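Local coordinates for IroE-like serine hydrolase (Shewanella oneidensis, PDB 3GFF), which probably hydrolyses ester bonds as an IroE-like serine hydrolase with the alpha/beta-hydrolase fold of the esterase D family, at residues A[177-180]-A[181-185]; A[216-219]-A[220-223]; A[243-247]-A[248-252]; A[254-257]-A[258-262]. All blocks are in the same frame, centred on the assembly; numbering follows the deposited sequence.

Contact 1. Residues A[177-180]-A[181-185]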
loop_
_atom_site.group_PDB
_atom_site.type_symbol
_atom_site.label_atom_id
_atom_site.label_comp_id
_atom_site.label_asym_id
_atom_site.label_seq_id
_atom_site.Cartn_x
_atom_site.Cartn_y
_atom_site.Cartn_z
ATOM N N PRO A 177 27.809 -11.418 15.563
ATOM C CA PRO A 177 27.169 -10.609 16.620
ATOM C C PRO A 177 27.732 -9.207 16.896
ATOM O O PRO A 177 27.140 -8.465 17.668
ATOM C CB PRO A 177 27.380 -11.487 17.870
ATOM C CG PRO A 177 28.674 -12.151 17.635
ATOM C CD PRO A 177 28.783 -12.367 16.134
ATOM N N HIS A 178 28.875 -8.882 16.302
ATOM C CA HIS A 178 29.572 -7.631 16.524
ATOM C C HIS A 178 28.748 -6.353 16.391
ATOM O O HIS A 178 28.729 -5.552 17.339
ATOM C CB HIS A 178 30.806 -7.533 15.616
ATOM C CG HIS A 178 31.576 -6.253 15.760
ATOM N ND1 HIS A 178 32.464 -6.025 16.794
ATOM C CD2 HIS A 178 31.623 -5.152 14.977
ATOM C CE1 HIS A 178 32.999 -4.822 16.655
ATOM N NE2 HIS A 178 32.500 -4.268 15.562
ATOM N N TYR A 179 28.121 -6.105 15.241
ATOM C CA TYR A 179 27.385 -4.852 15.116
ATOM C C TYR A 179 26.208 -4.789 16.082
ATOM O O TYR A 179 25.983 -3.791 16.751
ATOM C CB TYR A 179 26.965 -4.505 13.665
ATOM C CG TYR A 179 26.192 -3.205 13.632
ATOM C CD1 TYR A 179 26.805 -2.021 14.017
ATOM C CD2 TYR A 179 24.826 -3.171 13.292
ATOM C CE1 TYR A 179 26.123 -0.864 14.060
ATOM C CE2 TYR A 179 24.130 -1.983 13.309
ATOM C CZ TYR A 179 24.787 -0.837 13.702
ATOM O OH TYR A 179 24.127 0.354 13.743
ATOM N N LEU A 180 25.467 -5.869 16.155
ATOM C CA LEU A 180 24.305 -5.949 17.010
ATOM C C LEU A 180 24.664 -5.619 18.471
ATOM O O LEU A 180 23.885 -4.978 19.139
ATOM C CB LEU A 180 23.698 -7.349 16.883
ATOM C CG LEU A 180 22.481 -7.681 17.738
ATOM C CD1 LEU A 180 21.314 -6.726 17.411
ATOM C CD2 LEU A 180 22.099 -9.140 17.513
ATOM N N THR A 181 25.825 -6.075 18.957
ATOM C CA THR A 181 26.272 -5.785 20.317
ATOM C C THR A 181 26.469 -4.296 20.483
ATOM O O THR A 181 26.132 -3.752 21.530
ATOM C CB THR A 181 27.614 -6.495 20.667
ATOM O OG1 THR A 181 27.428 -7.908 20.630
ATOM C CG2 THR A 181 28.087 -6.110 22.037
ATOM N N LEU A 182 27.046 -3.635 19.473
ATOM C CA LEU A 182 27.222 -2.169 19.515
ATOM C C LEU A 182 25.887 -1.464 19.662
ATOM O O LEU A 182 25.778 -0.488 20.403
ATOM C CB LEU A 182 27.924 -1.658 18.259
ATOM C CG LEU A 182 29.445 -1.723 18.261
ATOM C CD1 LEU A 182 29.974 -2.927 19.014
ATOM C CD2 LEU A 182 29.949 -1.641 16.829
ATOM N N LEU A 183 24.872 -1.970 18.966
ATOM C CA LEU A 183 23.514 -1.408 19.073
ATOM C C LEU A 183 22.911 -1.594 20.456
ATOM O O LEU A 183 22.329 -0.659 21.016
ATOM C CB LEU A 183 22.548 -2.025 18.063
ATOM C CG LEU A 183 22.303 -1.393 16.727
ATOM C CD1 LEU A 183 21.133 -2.157 16.113
ATOM C CD2 LEU A 183 21.959 0.072 16.881
ATOM N N GLU A 184 23.019 -2.817 20.973
ATOM C CA GLU A 184 22.529 -3.139 22.294
ATOM C C GLU A 184 23.191 -2.236 23.354
ATOM O O GLU A 184 22.535 -1.801 24.285
ATOM C CB GLU A 184 22.828 -4.606 22.608
ATOM C CG GLU A 184 21.989 -5.611 21.817
ATOM C CD GLU A 184 22.461 -7.041 22.016
ATOM O OE1 GLU A 184 23.596 -7.244 22.487
ATOM O OE2 GLU A 184 21.719 -7.964 21.675
ATOM N N GLU A 185 24.498 -2.005 23.221
ATOM C CA GLU A 185 25.235 -1.128 24.119
ATOM C C GLU A 185 24.611 0.276 24.119
ATOM O O GLU A 185 24.464 0.901 25.163
ATOM C CB GLU A 185 26.702 -1.070 23.711
ATOM C CG GLU A 185 27.405 -2.369 24.011
ATOM C CD GLU A 185 28.900 -2.400 23.730
ATOM O OE1 GLU A 185 29.504 -1.389 23.261
ATOM O OE2 GLU A 185 29.466 -3.483 24.017
#

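Contact 2. Residues A[216-219]-A[220-223]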
loop_
_atom_site.group_PDB
_atom_site.type_symbol
_atom_site.label_atom_id
_atom_site.label_comp_id
_atom_site.label_asym_id
_atom_site.label_seq_id
_atom_site.Cartn_x
_atom_site.Cartn_y
_atom_site.Cartn_z
ATOM N N HIS A 216 17.728 -14.337 10.674
ATOM C CA HIS A 216 17.471 -12.913 10.433
ATOM C C HIS A 216 16.226 -12.437 11.230
ATOM O O HIS A 216 16.250 -11.376 11.874
ATOM C CB HIS A 216 17.339 -12.692 8.903
ATOM C CG HIS A 216 16.540 -11.488 8.503
ATOM N ND1 HIS A 216 16.955 -10.190 8.732
ATOM C CD2 HIS A 216 15.372 -11.394 7.816
ATOM C CE1 HIS A 216 16.068 -9.358 8.225
ATOM N NE2 HIS A 216 15.080 -10.061 7.700
ATOM N N LYS A 217 15.142 -13.207 11.158
ATOM C CA LYS A 217 13.916 -12.870 11.892
ATOM C C LYS A 217 14.157 -12.876 13.407
ATOM O O LYS A 217 13.740 -11.951 14.112
ATOM C CB LYS A 217 12.799 -13.841 11.557
ATOM C CG LYS A 217 11.552 -13.654 12.428
ATOM C CD LYS A 217 10.427 -14.555 12.073
ATOM C CE LYS A 217 10.615 -15.940 12.551
ATOM N NZ LYS A 217 9.242 -16.525 12.695
ATOM N N ASP A 218 14.853 -13.895 13.897
ATOM C CA ASP A 218 15.106 -14.020 15.335
ATOM C C ASP A 218 15.931 -12.858 15.888
ATOM O O ASP A 218 15.628 -12.362 16.973
ATOM C CB ASP A 218 15.720 -15.387 15.678
ATOM C CG ASP A 218 14.850 -16.527 15.238
ATOM O OD1 ASP A 218 13.634 -16.299 15.126
ATOM O OD2 ASP A 218 15.364 -17.645 14.992
ATOM N N LEU A 219 16.941 -12.407 15.138
ATOM C CA LEU A 219 17.731 -11.215 15.509
ATOM C C LEU A 219 16.841 -10.008 15.686
ATOM O O LEU A 219 17.043 -9.243 16.629
ATOM C CB LEU A 219 18.829 -10.897 14.471
ATOM C CG LEU A 219 20.252 -11.421 14.773
ATOM C CD1 LEU A 219 20.274 -12.698 15.546
ATOM C CD2 LEU A 219 21.081 -11.533 13.548
ATOM N N ASN A 220 15.877 -9.836 14.778
ATOM C CA ASN A 220 14.919 -8.727 14.868
ATOM C C ASN A 220 13.972 -8.788 16.069
ATOM O O ASN A 220 13.779 -7.783 16.749
ATOM C CB ASN A 220 14.092 -8.568 13.580
ATOM C CG ASN A 220 14.803 -7.718 12.527
ATOM O OD1 ASN A 220 14.613 -6.511 12.491
ATOM N ND2 ASN A 220 15.637 -8.330 11.711
ATOM N N LEU A 221 13.351 -9.955 16.279
ATOM C CA LEU A 221 12.397 -10.160 17.362
ATOM C C LEU A 221 13.010 -9.999 18.763
ATOM O O LEU A 221 12.349 -9.497 19.676
ATOM C CB LEU A 221 11.781 -11.560 17.256
ATOM C CG LEU A 221 10.837 -11.880 16.098
ATOM C CD1 LEU A 221 10.576 -13.411 16.077
ATOM C CD2 LEU A 221 9.535 -11.108 16.218
ATOM N N ALA A 222 14.248 -10.473 18.920
ATOM C CA ALA A 222 14.961 -10.393 20.171
ATOM C C ALA A 222 15.410 -8.978 20.490
ATOM O O ALA A 222 15.473 -8.596 21.675
ATOM C CB ALA A 222 16.191 -11.363 20.166
ATOM N N PHE A 223 15.732 -8.203 19.453
ATOM C CA PHE A 223 16.197 -6.819 19.658
ATOM C C PHE A 223 15.009 -5.935 20.049
ATOM O O PHE A 223 15.140 -5.075 20.936
ATOM C CB PHE A 223 16.970 -6.304 18.425
ATOM C CG PHE A 223 17.548 -4.941 18.591
ATOM C CD1 PHE A 223 18.596 -4.718 19.483
ATOM C CD2 PHE A 223 17.079 -3.881 17.849
ATOM C CE1 PHE A 223 19.116 -3.450 19.665
ATOM C CE2 PHE A 223 17.612 -2.612 18.023
ATOM C CZ PHE A 223 18.639 -2.408 18.923
#

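Contact 3. Residues A[243-247]-A[248-252]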
loop_
_atom_site.group_PDB
_atom_site.type_symbol
_atom_site.label_atom_id
_atom_site.label_comp_id
_atom_site.label_asym_id
_atom_site.label_seq_id
_atom_site.Cartn_x
_atom_site.Cartn_y
_atom_site.Cartn_z
ATOM N N PRO A 243 3.654 -12.089 10.187
ATOM C CA PRO A 243 3.943 -13.487 9.821
ATOM C C PRO A 243 3.655 -13.828 8.347
ATOM O O PRO A 243 4.237 -14.772 7.819
ATOM C CB PRO A 243 2.999 -14.289 10.739
ATOM C CG PRO A 243 1.878 -13.362 11.028
ATOM C CD PRO A 243 2.509 -11.990 11.112
ATOM N N GLU A 244 2.792 -13.038 7.689
ATOM C CA GLU A 244 2.425 -13.310 6.298
ATOM C C GLU A 244 3.189 -12.439 5.342
ATOM O O GLU A 244 2.779 -12.258 4.232
ATOM C CB GLU A 244 0.921 -13.146 6.098
ATOM C CG GLU A 244 0.059 -13.903 7.129
ATOM C CD GLU A 244 0.358 -15.389 7.190
ATOM O OE1 GLU A 244 0.687 -15.972 6.133
ATOM O OE2 GLU A 244 0.257 -15.990 8.300
ATOM N N GLU A 245 4.291 -11.851 5.789
ATOM C CA GLU A 245 5.118 -11.068 4.914
ATOM C C GLU A 245 6.534 -11.648 4.815
ATOM O O GLU A 245 7.020 -12.405 5.704
ATOM C CB GLU A 245 5.198 -9.601 5.390
ATOM C CG GLU A 245 3.836 -8.834 5.441
ATOM C CD GLU A 245 3.227 -8.553 4.087
ATOM O OE1 GLU A 245 3.954 -8.404 3.080
ATOM O OE2 GLU A 245 1.996 -8.458 4.032
ATOM N N THR A 246 7.179 -11.283 3.707
ATOM C CA THR A 246 8.540 -11.676 3.408
ATOM C C THR A 246 9.448 -10.469 3.624
ATOM O O THR A 246 9.010 -9.330 3.830
ATOM C CB THR A 246 8.694 -12.118 1.958
ATOM O OG1 THR A 246 8.496 -10.984 1.123
ATOM C CG2 THR A 246 7.707 -13.229 1.573
ATOM N N HIS A 247 10.742 -10.728 3.566
ATOM C CA HIS A 247 11.714 -9.692 3.785
ATOM C C HIS A 247 11.552 -8.545 2.778
ATOM O O HIS A 247 11.594 -7.347 3.111
ATOM C CB HIS A 247 13.104 -10.316 3.697
ATOM C CG HIS A 247 14.199 -9.322 3.715
ATOM N ND1 HIS A 247 14.443 -8.525 4.804
ATOM C CD2 HIS A 247 15.130 -9.008 2.790
ATOM C CE1 HIS A 247 15.477 -7.747 4.540
ATOM N NE2 HIS A 247 15.921 -8.033 3.331
ATOM N N GLN A 248 11.343 -8.915 1.537
ATOM C CA GLN A 248 11.110 -7.904 0.519
ATOM C C GLN A 248 9.680 -7.287 0.570
ATOM O O GLN A 248 9.559 -6.064 0.534
ATOM C CB GLN A 248 11.528 -8.431 -0.869
ATOM C CG GLN A 248 13.084 -8.494 -1.029
ATOM C CD GLN A 248 13.759 -7.106 -0.995
ATOM O OE1 GLN A 248 13.197 -6.108 -1.439
ATOM N NE2 GLN A 248 14.973 -7.055 -0.474
ATOM N N SER A 249 8.628 -8.098 0.714
ATOM C CA SER A 249 7.229 -7.547 0.702
ATOM C C SER A 249 6.853 -6.647 1.889
ATOM O O SER A 249 5.862 -5.920 1.828
ATOM C CB SER A 249 6.173 -8.653 0.632
ATOM O OG SER A 249 5.900 -9.210 1.915
ATOM N N VAL A 250 7.603 -6.712 2.971
ATOM C CA VAL A 250 7.211 -5.956 4.153
ATOM C C VAL A 250 7.537 -4.458 4.056
ATOM O O VAL A 250 7.047 -3.682 4.872
ATOM C CB VAL A 250 7.791 -6.559 5.458
ATOM C CG1 VAL A 250 9.259 -6.084 5.668
ATOM C CG2 VAL A 250 6.904 -6.175 6.658
ATOM N N SER A 251 8.314 -4.047 3.044
ATOM C CA SER A 251 8.672 -2.637 2.877
ATOM C C SER A 251 7.432 -1.781 2.786
ATOM O O SER A 251 7.334 -0.716 3.439
ATOM C CB SER A 251 9.598 -2.410 1.648
ATOM O OG SER A 251 8.975 -2.754 0.404
ATOM N N HIS A 252 6.451 -2.276 2.040
ATOM C CA HIS A 252 5.217 -1.524 1.809
ATOM C C HIS A 252 4.282 -1.391 3.029
ATOM O O HIS A 252 3.964 -0.249 3.425
ATOM C CB HIS A 252 4.459 -2.123 0.651
ATOM C CG HIS A 252 3.367 -1.242 0.118
ATOM N ND1 HIS A 252 3.603 -0.250 -0.808
ATOM C CD2 HIS A 252 2.035 -1.241 0.344
ATOM C CE1 HIS A 252 2.460 0.335 -1.122
ATOM N NE2 HIS A 252 1.489 -0.255 -0.444
#

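Contact 4. Residues A[254-257]-A[258-262]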
loop_
_atom_site.group_PDB
_atom_site.type_symbol
_atom_site.label_atom_id
_atom_site.label_comp_id
_atom_site.label_asym_id
_atom_site.label_seq_id
_atom_site.Cartn_x
_atom_site.Cartn_y
_atom_site.Cartn_z
ATOM N N GLY A 254 4.938 -2.193 5.997
ATOM C CA GLY A 254 5.783 -1.700 7.097
ATOM C C GLY A 254 5.768 -0.175 7.158
ATOM O O GLY A 254 5.646 0.405 8.234
ATOM N N LEU A 255 5.891 0.475 6.000
ATOM C CA LEU A 255 5.771 1.935 5.907
ATOM C C LEU A 255 4.301 2.321 6.169
ATOM O O LEU A 255 4.004 3.251 6.894
ATOM C CB LEU A 255 6.193 2.427 4.515
ATOM C CG LEU A 255 6.058 3.940 4.192
ATOM C CD1 LEU A 255 7.049 4.827 4.994
ATOM C CD2 LEU A 255 6.231 4.204 2.650
ATOM N N TYR A 256 3.368 1.584 5.581
ATOM C CA TYR A 256 1.971 1.865 5.804
ATOM C C TYR A 256 1.680 2.004 7.307
ATOM O O TYR A 256 1.176 3.031 7.775
ATOM C CB TYR A 256 1.110 0.792 5.172
ATOM C CG TYR A 256 -0.372 1.103 5.208
ATOM C CD1 TYR A 256 -1.155 0.793 6.325
ATOM C CD2 TYR A 256 -1.001 1.704 4.118
ATOM C CE1 TYR A 256 -2.539 1.090 6.350
ATOM C CE2 TYR A 256 -2.340 2.018 4.143
ATOM C CZ TYR A 256 -3.119 1.719 5.257
ATOM O OH TYR A 256 -4.481 2.019 5.238
ATOM N N ASP A 257 2.062 1.003 8.085
ATOM C CA ASP A 257 1.728 1.009 9.498
ATOM C C ASP A 257 2.638 1.894 10.293
ATOM O O ASP A 257 2.212 2.461 11.334
ATOM C CB ASP A 257 1.804 -0.382 10.061
ATOM C CG ASP A 257 0.728 -1.262 9.566
ATOM O OD1 ASP A 257 -0.413 -0.762 9.291
ATOM O OD2 ASP A 257 1.026 -2.486 9.525
ATOM N N GLY A 258 3.888 1.989 9.839
ATOM C CA GLY A 258 4.883 2.799 10.522
ATOM C C GLY A 258 4.568 4.275 10.473
ATOM O O GLY A 258 4.611 4.940 11.484
ATOM N N ILE A 259 4.222 4.768 9.290
ATOM C CA ILE A 259 3.967 6.201 9.060
ATOM C C ILE A 259 2.637 6.634 9.643
ATOM O O ILE A 259 2.504 7.789 10.042
ATOM C CB ILE A 259 4.054 6.575 7.530
ATOM C CG1 ILE A 259 4.520 8.027 7.363
ATOM C CG2 ILE A 259 2.765 6.254 6.802
ATOM C CD1 ILE A 259 5.972 8.262 7.933
ATOM N N ARG A 260 1.667 5.712 9.657
ATOM C CA ARG A 260 0.385 5.923 10.257
ATOM C C ARG A 260 0.497 5.999 11.787
ATOM O O ARG A 260 -0.182 6.797 12.428
ATOM C CB ARG A 260 -0.650 4.865 9.813
ATOM C CG ARG A 260 -1.276 5.142 8.443
ATOM C CD ARG A 260 -2.133 4.008 7.910
ATOM N NE ARG A 260 -3.201 3.625 8.849
ATOM C CZ ARG A 260 -4.401 4.197 8.938
ATOM N NH1 ARG A 260 -4.765 5.193 8.131
ATOM N NH2 ARG A 260 -5.266 3.767 9.857
ATOM N N HIS A 261 1.306 5.142 12.363
ATOM C CA HIS A 261 1.570 5.183 13.783
ATOM C C HIS A 261 2.317 6.474 14.174
ATOM O O HIS A 261 1.981 7.128 15.161
ATOM C CB HIS A 261 2.404 3.974 14.179
ATOM C CG HIS A 261 2.897 4.034 15.582
ATOM N ND1 HIS A 261 2.064 3.824 16.656
ATOM C CD2 HIS A 261 4.121 4.309 16.094
ATOM C CE1 HIS A 261 2.755 3.945 17.775
ATOM N NE2 HIS A 261 4.001 4.242 17.468
ATOM N N LEU A 262 3.313 6.861 13.377
ATOM C CA LEU A 262 4.049 8.094 13.645
ATOM C C LEU A 262 3.154 9.326 13.680
ATOM O O LEU A 262 3.323 10.188 14.532
ATOM C CB LEU A 262 5.146 8.325 12.587
ATOM C CG LEU A 262 6.028 9.550 12.847
ATOM C CD1 LEU A 262 6.932 9.332 14.110
ATOM C CD2 LEU A 262 6.892 9.860 11.589
HETATM O O HOH W 1 -1.893 1.156 10.450
#

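Contact 1. Residues A[177-180]-A[181-185]
Thr-181, Leu-183 and Glu-184 bond through their backbone N-H groups to the carbonyls of Pro-177, Tyr-179 and Leu-180, four residues earlier, while the equivalent bond from Leu-182 N to His-178 O is weak at 3.3 Å. A second donor strengthens the first of these turns. Thr-181 OG1 reaches back to Pro-177 O at 3.0 Å, as far as Thr-181 N is from the same oxygen. The hydroxyl sits 47° out of the carbonyl plane, so it shares the acceptor without displacing the N-H, and its placement follows from chi1 of -63°, which sets OG1 beside the backbone N.

On the buried side, the Tyr-179 ring leans obliquely against Leu-183: CE2 of Tyr-179 is 3.9 Å from Leu-183 CG, and the phenol OH of Tyr-179 is 3.8 Å from Leu-183 CD2. That OH is hydrogen-bonded to Glu-153 of helix 146-156, whose Met-152 also touches the Tyr-179 side chain. Replacing Tyr-179 with an alanine would probably leave Glu-153 without this phenol partner and open a gap beside Leu-183. On the exposed side, Leu-182 CD1 lies over one face of the His-178 ring, near its rim.

Further along, Glu-184 CG touches Leu-180 O at 3.3 Å. The Leu-180 side chain itself packs on Leu-219 and Phe-223 of helix 215-230. The division is clear: a carbonyl oxygen accepting two hydrogen bonds ties Pro-177 to the turn that follows, whereas apolar carbons and one buried phenol bond join this crossover helix of a beta-alpha-beta unit to its neighbours.

Contact 2. Residues A[216-219]-A[220-223]
Asn-220 turns its amide back on His-216: ND2 donates to His-216 O at 3.1 Å, with an almost straight N-H...O angle of 174°. The acceptor lies in the plane of the amide, although ND2 stands above the plane of the His-216 carbonyl. Asn-220 N adds a weak bond to the same oxygen at 3.3 Å. The amide is also 3.7 Å from the imidazole, measured from ND2 to His-216 CE1, with the two flat groups nearly perpendicular.

On another side of the helix, Leu-221 CD1 meets the aliphatic part of Lys-217 at CG, 3.8 Å away; CG stands opposite the lysine's backbone N (chi1 172°), which carries the chain to that methyl. Lys-217 NZ bonds to Asn-203 and Tyr-241.

The next shell fixes both polar groups. Asn-220 ND2 also donates to Thr-170 O, and His-216 NE2 bonds to Asp-169, the probable acid of a Ser-His-Asp triad. A leucine in place of Asn-220 is likely to leave Thr-170 O without this donor and remove one tie on the His-216 carbonyl.

Helix 215-230 is thus held between two elements: Asn-220 and Phe-223 rest on Met-199 of strand 195-201, while Leu-219 and Phe-223 pack against Leu-180 of helix 178-189.

Contact 3. Residues A[243-247]-A[248-252]
Ser-249 OG is gripped by two groups: it accepts from Thr-246 N at 3.0 Å, with an N-H...O angle of 168°, and donates to Glu-245 OE1. The latter separation, 2.4 Å between Ser-249 OG and Glu-245 OE1, is so short that its exact length is doubtful. Thr-246 is repaid for its N-H, because Ser-249 N donates to Thr-246 OG1 at 2.9 Å. These paired side-chain to backbone bonds are those of a capping box, and Val-250 N continues the turn by bonding to Thr-246 O at 3.1 Å. With chi1 of 67°, Thr-246 places OG1 between its own N and carbonyl carbon, facing the Ser-249 N-H.

Glu-245 folds back at chi2 (-69°), which brings OE1 to the serine; its OE2 bonds to Tyr-256 of the second subunit. Beside these bonds, Val-250 CB packs on Glu-245 CB at 4.0 Å.

His-247 rides on the same turn, with ND1 bonded to Asp-169 and NE2 to Ser-145, consistent with the histidine of a catalytic triad. The Gln-248 amide lies alongside its ring, the planes almost at right angles. A web of hydroxyl and backbone bonds therefore fixes the loop carrying this histidine, and the carboxylate joins it to the dimer interface.

Contact 4. Residues A[254-257]-A[258-262]
Tyr-256 and Arg-260, one helical turn apart, make a CH-pi contact: Arg-260 CD lies over one face of the phenol ring, 3.8 Å from its centroid and 28° off the ring normal. The methylene is displaced toward the rim, so its nearest carbon is Tyr-256 CE1 at 3.3 Å. The two side chains run alongside each other in the same direction, and the guanidinium plane is tilted only 22° from the ring, with Tyr-256 OH over one of its faces. A bend in the Arg-260 chain at chi3 (56°) turns the guanidinium along the ring.

Polar links leave from the ends of this pair. Tyr-256 OH bonds to Glu-245 of the second subunit, while Arg-260 NH1 bonds to Gln-72 and NH2 to Glu-244 O of the second subunit. A water connects Asp-257 with the arginine, donating to Asp-257 OD1 at 2.7 Å and accepting from Arg-260 NE at 3.2 Å. Asp-257 OD2 turns to Tyr-242 OH.

Helix 250-263 follows strand 235-241 and covers the central sheet of the alpha/beta-hydrolase fold: Leu-255 meets Val-142 and Leu-166 on two of its strands. Ile-259 instead packs on Leu-62 and Leu-65 of the neighbouring helix 51-65.

Among the backbone bonds, Ile-259 N to Leu-255 O is short at 2.8 Å, Gly-258 N to Gly-254 O measures 2.9 Å, and Arg-260 N to Tyr-256 O is weak.

Leu-255 and Ile-259 also form an apolar pair along the helix, with Leu-255 CD1 4.3 Å from Ile-259 CB.

The four contacts follow one another along the chain and lie on three helices. Contact 1 belongs to helix 178-189 and contact 2 to helix 215-230; their centres are about 13 Å apart, and Leu-180 and Leu-183 of the first pack against Phe-223 of the second. Contact 3, about 15 Å from contact 2 between centres, occupies the loop after strand 235-241 and the beginning of helix 250-263, and touches contact 2 where His-216 meets His-247 near the probable active site. Contact 4 adjoins it on the same helix. Contacts 1 and 4 are about 26 Å apart, centre to centre. The series thus leads from peripheral helices, past the putative triad, to the subunit interface, which contacts 3 and 4 share.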